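Putative alpha-N-acetylgalactosaminidase (Bacillus halodurans C-125, PDB 3CC1) probably cleaves terminal alpha-linked N-acetylgalactosamine from glycoconjugates, using a TIM-barrel domain followed by a C-terminal beta sandwich. Local coordinates at residues Trp56-Ala61 and Ala70-Asp75; Ile118-Val123 and Trp148-Tyr153. All blocks are in the same frame, centred on the assembly; numbering follows the deposited sequence. Where two conformers were deposited one is given.

Interaction 1: residues Trp56-Ala61 and Ala70-Asp75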
loop_
_atom_site.group_PDB
_atom_site.type_symbol
_atom_site.label_atom_id
_atom_site.label_comp_id
_atom_site.label_asym_id
_atom_site.label_seq_id
_atom_site.Cartn_x
_atom_site.Cartn_y
_atom_site.Cartn_z
ATOM N N TRP A 56 21.602 -27.137 -17.028
ATOM C CA TRP A 56 22.216 -27.699 -18.205
ATOM C C TRP A 56 23.096 -28.917 -17.894
ATOM O O TRP A 56 23.497 -29.610 -18.823
ATOM C CB TRP A 56 23.027 -26.616 -18.967
ATOM C CG TRP A 56 23.920 -25.761 -18.100
ATOM C CD1 TRP A 56 23.621 -24.536 -17.619
ATOM C CD2 TRP A 56 25.246 -26.065 -17.627
ATOM N NE1 TRP A 56 24.650 -24.061 -16.838
ATOM C CE2 TRP A 56 25.669 -24.972 -16.845
ATOM C CE3 TRP A 56 26.111 -27.151 -17.780
ATOM C CZ2 TRP A 56 26.899 -24.936 -16.232
ATOM C CZ3 TRP A 56 27.329 -27.110 -17.181
ATOM C CH2 TRP A 56 27.721 -26.013 -16.406
ATOM N N TYR A 57 23.269 -29.211 -16.584
ATOM C CA TYR A 57 24.159 -30.253 -16.048
ATOM C C TYR A 57 23.368 -31.413 -15.431
ATOM O O TYR A 57 23.939 -32.316 -14.840
ATOM C CB TYR A 57 25.116 -29.634 -14.991
ATOM C CG TYR A 57 24.375 -28.693 -14.071
ATOM C CD1 TYR A 57 23.548 -29.203 -13.057
ATOM C CD2 TYR A 57 24.423 -27.314 -14.259
ATOM C CE1 TYR A 57 22.818 -28.348 -12.244
ATOM C CE2 TYR A 57 23.709 -26.464 -13.447
ATOM C CZ TYR A 57 22.892 -26.993 -12.453
ATOM O OH TYR A 57 22.178 -26.163 -11.614
ATOM N N GLU A 58 22.040 -31.374 -15.591
ATOM C CA GLU A 58 21.133 -32.269 -14.879
ATOM C C GLU A 58 20.331 -33.157 -15.828
ATOM O O GLU A 58 19.249 -32.765 -16.244
ATOM C CB GLU A 58 20.153 -31.455 -14.014
ATOM C CG GLU A 58 19.328 -32.285 -13.021
ATOM C CD GLU A 58 18.964 -31.487 -11.730
ATOM O OE1 GLU A 58 19.645 -30.466 -11.449
ATOM O OE2 GLU A 58 18.024 -31.892 -10.992
ATOM N N PRO A 59 20.882 -34.319 -16.222
ATOM C CA PRO A 59 20.095 -35.183 -17.083
ATOM C C PRO A 59 19.065 -35.853 -16.199
ATOM O O PRO A 59 19.236 -35.953 -14.968
ATOM C CB PRO A 59 21.113 -36.218 -17.586
ATOM C CG PRO A 59 22.083 -36.334 -16.450
ATOM C CD PRO A 59 22.200 -34.904 -15.911
ATOM N N THR A 60 17.997 -36.309 -16.796
ATOM C CA THR A 60 16.984 -36.981 -15.989
ATOM C C THR A 60 17.213 -38.501 -15.983
ATOM O O THR A 60 17.981 -39.008 -16.801
ATOM C CB THR A 60 15.595 -36.631 -16.500
ATOM O OG1 THR A 60 15.490 -37.052 -17.846
ATOM C CG2 THR A 60 15.354 -35.115 -16.458
ATOM N N ALA A 61 16.551 -39.197 -15.046
ATOM C CA ALA A 61 16.769 -40.624 -14.775
ATOM C C ALA A 61 16.466 -41.539 -15.950
ATOM O O ALA A 61 16.939 -42.651 -16.005
ATOM C CB ALA A 61 16.002 -41.079 -13.510
ATOM N N ALA A 70 25.571 -40.665 -8.847
ATOM C CA ALA A 70 26.126 -39.304 -9.004
ATOM C C ALA A 70 25.365 -38.637 -10.143
ATOM O O ALA A 70 25.839 -38.616 -11.254
ATOM C CB ALA A 70 27.600 -39.372 -9.373
ATOM N N PRO A 71 24.161 -38.145 -9.872
ATOM C CA PRO A 71 23.233 -37.861 -10.972
ATOM C C PRO A 71 23.515 -36.594 -11.790
ATOM O O PRO A 71 23.132 -36.542 -12.980
ATOM C CB PRO A 71 21.873 -37.784 -10.279
ATOM C CG PRO A 71 22.156 -37.547 -8.882
ATOM C CD PRO A 71 23.476 -38.233 -8.577
ATOM N N LEU A 72 24.183 -35.600 -11.206
ATOM C CA LEU A 72 24.586 -34.409 -11.989
ATOM C C LEU A 72 25.898 -34.705 -12.721
ATOM O O LEU A 72 26.800 -35.396 -12.194
ATOM C CB LEU A 72 24.742 -33.148 -11.132
ATOM C CG LEU A 72 23.566 -32.686 -10.285
ATOM C CD1 LEU A 72 23.906 -31.292 -9.642
ATOM C CD2 LEU A 72 22.290 -32.650 -11.048
ATOM N N CYS A 73 25.997 -34.192 -13.943
ATOM C CA CYS A 73 27.212 -34.344 -14.730
ATOM C C CYS A 73 28.241 -33.413 -14.146
ATOM O O CYS A 73 28.000 -32.235 -14.019
ATOM C CB CYS A 73 26.977 -33.973 -16.184
ATOM S SG CYS A 73 25.800 -35.052 -16.963
HETATM N N MSE A 74 29.372 -33.964 -13.754
HETATM C CA MSE A 74 30.320 -33.203 -12.969
HETATM C C MSE A 74 31.717 -33.782 -13.173
HETATM O O MSE A 74 31.859 -34.991 -13.228
HETATM C CB MSE A 74 29.946 -33.308 -11.478
HETATM C CG MSE A 74 30.560 -32.215 -10.573
HETATM SE SE MSE A 74 30.058 -32.544 -8.709
HETATM C CE MSE A 74 31.101 -34.083 -8.256
ATOM N N ASP A 75 32.736 -32.924 -13.219
ATOM C CA ASP A 75 34.104 -33.392 -13.317
ATOM C C ASP A 75 34.668 -33.740 -11.959
ATOM O O ASP A 75 33.996 -33.654 -10.934
ATOM C CB ASP A 75 34.994 -32.450 -14.138
ATOM C CG ASP A 75 35.411 -31.181 -13.422
ATOM O OD1 ASP A 75 35.276 -31.097 -12.184
ATOM O OD2 ASP A 75 35.943 -30.261 -14.126
HETATM O O HOH W 1 20.708 -35.441 -13.022
#

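Interaction 2: residues Ile118-Val123 and Trp148-Tyr153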
loop_
_atom_site.group_PDB
_atom_site.type_symbol
_atom_site.label_atom_id
_atom_site.label_comp_id
_atom_site.label_asym_id
_atom_site.label_seq_id
_atom_site.Cartn_x
_atom_site.Cartn_y
_atom_site.Cartn_z
ATOM N N ILE A 118 28.658 -24.574 -4.751
ATOM C CA ILE A 118 29.381 -25.753 -5.142
ATOM C C ILE A 118 28.405 -26.936 -5.032
ATOM O O ILE A 118 27.588 -26.972 -4.143
ATOM C CB ILE A 118 30.599 -25.977 -4.188
ATOM C CG1 ILE A 118 31.457 -27.152 -4.654
ATOM C CG2 ILE A 118 30.140 -26.174 -2.720
ATOM C CD1 ILE A 118 32.822 -27.254 -3.944
ATOM N N PRO A 119 28.470 -27.896 -5.953
ATOM C CA PRO A 119 27.398 -28.869 -5.918
ATOM C C PRO A 119 27.397 -29.696 -4.651
ATOM O O PRO A 119 28.428 -30.035 -4.131
ATOM C CB PRO A 119 27.716 -29.762 -7.130
ATOM C CG PRO A 119 28.443 -28.853 -8.071
ATOM C CD PRO A 119 29.309 -28.031 -7.175
ATOM N N ARG A 120 26.218 -30.042 -4.177
ATOM C CA ARG A 120 26.149 -30.888 -3.016
ATOM C C ARG A 120 26.837 -32.229 -3.301
ATOM O O ARG A 120 27.361 -32.884 -2.422
ATOM C CB ARG A 120 24.676 -31.121 -2.661
ATOM C CG ARG A 120 23.949 -29.859 -2.232
ATOM C CD ARG A 120 22.665 -30.265 -1.527
ATOM N NE ARG A 120 21.838 -29.107 -1.288
ATOM C CZ ARG A 120 20.679 -29.158 -0.645
ATOM N NH1 ARG A 120 20.264 -30.297 -0.131
ATOM N NH2 ARG A 120 19.940 -28.083 -0.524
ATOM N N GLN A 121 26.755 -32.633 -4.557
ATOM C CA GLN A 121 27.349 -33.861 -5.059
ATOM C C GLN A 121 28.888 -33.850 -4.912
ATOM O O GLN A 121 29.495 -34.884 -4.607
ATOM C CB GLN A 121 26.949 -34.041 -6.506
ATOM C CG GLN A 121 27.395 -35.364 -7.101
ATOM C CD GLN A 121 26.803 -35.558 -8.511
ATOM O OE1 GLN A 121 25.599 -35.545 -8.685
ATOM N NE2 GLN A 121 27.659 -35.743 -9.495
ATOM N N ALA A 122 29.493 -32.672 -5.101
ATOM C CA ALA A 122 30.917 -32.476 -4.853
ATOM C C ALA A 122 31.217 -32.617 -3.369
ATOM O O ALA A 122 32.226 -33.175 -2.974
ATOM C CB ALA A 122 31.383 -31.109 -5.390
ATOM N N VAL A 123 30.325 -32.135 -2.535
ATOM C CA VAL A 123 30.554 -32.188 -1.085
ATOM C C VAL A 123 30.482 -33.654 -0.658
ATOM O O VAL A 123 31.341 -34.154 0.056
ATOM C CB VAL A 123 29.594 -31.248 -0.317
ATOM C CG1 VAL A 123 29.710 -31.488 1.173
ATOM C CG2 VAL A 123 29.880 -29.761 -0.676
ATOM N N TRP A 148 14.869 -22.954 -3.335
ATOM C CA TRP A 148 14.052 -23.340 -4.488
ATOM C C TRP A 148 14.733 -24.365 -5.405
ATOM O O TRP A 148 14.193 -24.763 -6.444
ATOM C CB TRP A 148 13.607 -22.100 -5.271
ATOM C CG TRP A 148 14.617 -21.049 -5.526
ATOM C CD1 TRP A 148 14.838 -19.935 -4.774
ATOM C CD2 TRP A 148 15.499 -20.952 -6.650
ATOM N NE1 TRP A 148 15.816 -19.175 -5.329
ATOM C CE2 TRP A 148 16.250 -19.765 -6.485
ATOM C CE3 TRP A 148 15.754 -21.763 -7.754
ATOM C CZ2 TRP A 148 17.229 -19.357 -7.395
ATOM C CZ3 TRP A 148 16.728 -21.344 -8.681
ATOM C CH2 TRP A 148 17.442 -20.151 -8.491
ATOM N N ASN A 149 15.908 -24.815 -4.967
ATOM C CA ASN A 149 16.730 -25.735 -5.743
ATOM C C ASN A 149 17.825 -26.429 -4.942
ATOM O O ASN A 149 18.692 -25.783 -4.356
ATOM C CB ASN A 149 17.348 -24.960 -6.904
ATOM C CG ASN A 149 18.401 -25.748 -7.631
ATOM O OD1 ASN A 149 19.544 -25.865 -7.161
ATOM N ND2 ASN A 149 18.031 -26.284 -8.800
ATOM N N THR A 150 17.802 -27.764 -4.971
ATOM C CA THR A 150 18.696 -28.589 -4.146
ATOM C C THR A 150 20.126 -28.836 -4.725
ATOM O O THR A 150 20.880 -29.619 -4.163
ATOM C CB THR A 150 18.078 -30.001 -3.873
ATOM O OG1 THR A 150 17.739 -30.611 -5.127
ATOM C CG2 THR A 150 16.818 -29.915 -3.038
ATOM N N ASP A 151 20.500 -28.169 -5.810
ATOM C CA ASP A 151 21.716 -28.565 -6.538
ATOM C C ASP A 151 23.006 -28.269 -5.745
ATOM O O ASP A 151 23.977 -29.015 -5.808
ATOM C CB ASP A 151 21.809 -27.834 -7.910
ATOM C CG ASP A 151 20.793 -28.322 -8.940
ATOM O OD1 ASP A 151 20.242 -29.455 -8.784
ATOM O OD2 ASP A 151 20.590 -27.555 -9.934
HETATM N N MSE A 152 23.029 -27.161 -5.037
HETATM C CA MSE A 152 24.276 -26.615 -4.479
HETATM C C MSE A 152 24.245 -26.406 -2.955
HETATM O O MSE A 152 23.187 -26.349 -2.317
HETATM C CB MSE A 152 24.618 -25.257 -5.109
HETATM C CG MSE A 152 24.284 -25.049 -6.599
HETATM SE SE MSE A 152 25.307 -26.208 -7.750
HETATM C CE MSE A 152 26.876 -25.085 -8.084
ATOM N N TYR A 153 25.437 -26.270 -2.398
ATOM C CA TYR A 153 25.658 -25.605 -1.115
ATOM C C TYR A 153 26.434 -24.325 -1.432
ATOM O O TYR A 153 27.121 -24.232 -2.451
ATOM C CB TYR A 153 26.512 -26.448 -0.166
ATOM C CG TYR A 153 25.818 -27.677 0.389
ATOM C CD1 TYR A 153 24.659 -27.562 1.132
ATOM C CD2 TYR A 153 26.354 -28.946 0.198
ATOM C CE1 TYR A 153 24.053 -28.690 1.671
ATOM C CE2 TYR A 153 25.756 -30.072 0.722
ATOM C CZ TYR A 153 24.614 -29.940 1.457
ATOM O OH TYR A 153 23.998 -31.064 1.956
HETATM O O HOH W 2 20.442 -25.703 -2.214
HETATM O O HOH W 3 24.571 -31.688 -6.342
#

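Interaction 1: residues Trp56-Ala61 and Ala70-Asp75
W56 opens the segment as a platform rather than a partner: its indole carries the Y57 ring edge-on, with Y57 CD2 about 3.6 Å above the indole plane and over its centre, while W56 NE1 is tied to the carbonyl of H113. In Y57 the ring is held in the crowded position between backbone N and carbonyl carbon (chi1 43°), running alongside L72, so that Y57 CD1 meets L72 CD1 at 4.0 Å. The carbonyl of the same residue supplies the direct hydrogen bond of the contact, taking C73 N at 2.9 Å, nearly straight at 165° and almost along the C=O axis. Both segments belong to the long loop between strand 49-52 of the TIM barrel and helix 97-105, and the contact illustrates how such an excursion folds back on itself without regular strand pairing. E58 lies on the other branch of L72, its extended chain passing beside the methyl, with E58 OE1 3.5 Å from L72 CD2. At P59 the ring edge turns to C73, P59 CD lying 3.8 Å from C73 SG. A water joins the two backbones, donating to P59 O at 2.5 Å and to P71 O at 2.7 Å.

Interaction 2: residues Ile118-Val123 and Trp148-Tyr153
R120 is pressed between flat groups, and its side chain meets the other segment from CB to NE. R120 CG sits over the face of the Y153 ring, 3.6 Å from the ring centroid, a CH-pi contact. Farther out the guanidinium lies almost parallel to the ring, the planes 8° apart, with Y153 CE1 over one guanidinium face and the carbonyl of T150 over the opposite one. In its own plane R120 NE donates to M152 O at 3.2 Å, close to straight (171°), although it meets that carbonyl from above its plane. R120 NH2 continues the edge by donating to a water. V123 CG2 adds a contact at the ring edge, 3.7 Å from Y153 CD2. An alanine in place of R120 would remove the CG and CD methylenes over the ring and the NE bond, and would probably leave Y153 less firmly packed and the M152 carbonyl less well held.

Backbone bonds position this shell. I118 and Y153 form an antiparallel hydrogen-bonded pair, I118 N to Y153 O at 2.8 Å and Y153 N to I118 O at 2.9 Å. P119 ends the strand and takes the N-cap position of the helix. The first helical residue, R120, uses its backbone N-H on D151 O at 3.0 Å, on a lone pair. Behind them an Asx turn, with D151 N on N149 OD1 at 2.8 Å, shapes the approach to M152, whose bent selenomethionine chain lies beside the P119 ring.

Within the chain, strand 118-119 is an outer strand of a small antiparallel sheet with 152-155 in the middle and 140-141 beyond. I118 packs on helices 136-139 and 162-175, and M152 on M115 of barrel strand 109-115.

How the interactions relate
The two contacts, with centres about 12 Å apart, follow one another along the chain and touch directly. Y57 OH of interaction 1 and D151 OD2 of interaction 2 are 2.7 Å apart, a probable hydrogen bond, and Q121 NE2 probably bonds L72 O at 2.9 Å. E58 OE1 also lies near D151 OD1; such crowding of like charges may raise the proton affinity of one carboxylate. E58 OE2 binds a glycerol, probably from crystallisation. Both contacts reach the second subunit: A61 N donates to Y153 OH of that copy, and P71 and Q121 pack on its F69. The polyethylene glycol pocket with Y369 and F398 belongs to the C-terminal half of the chain instead.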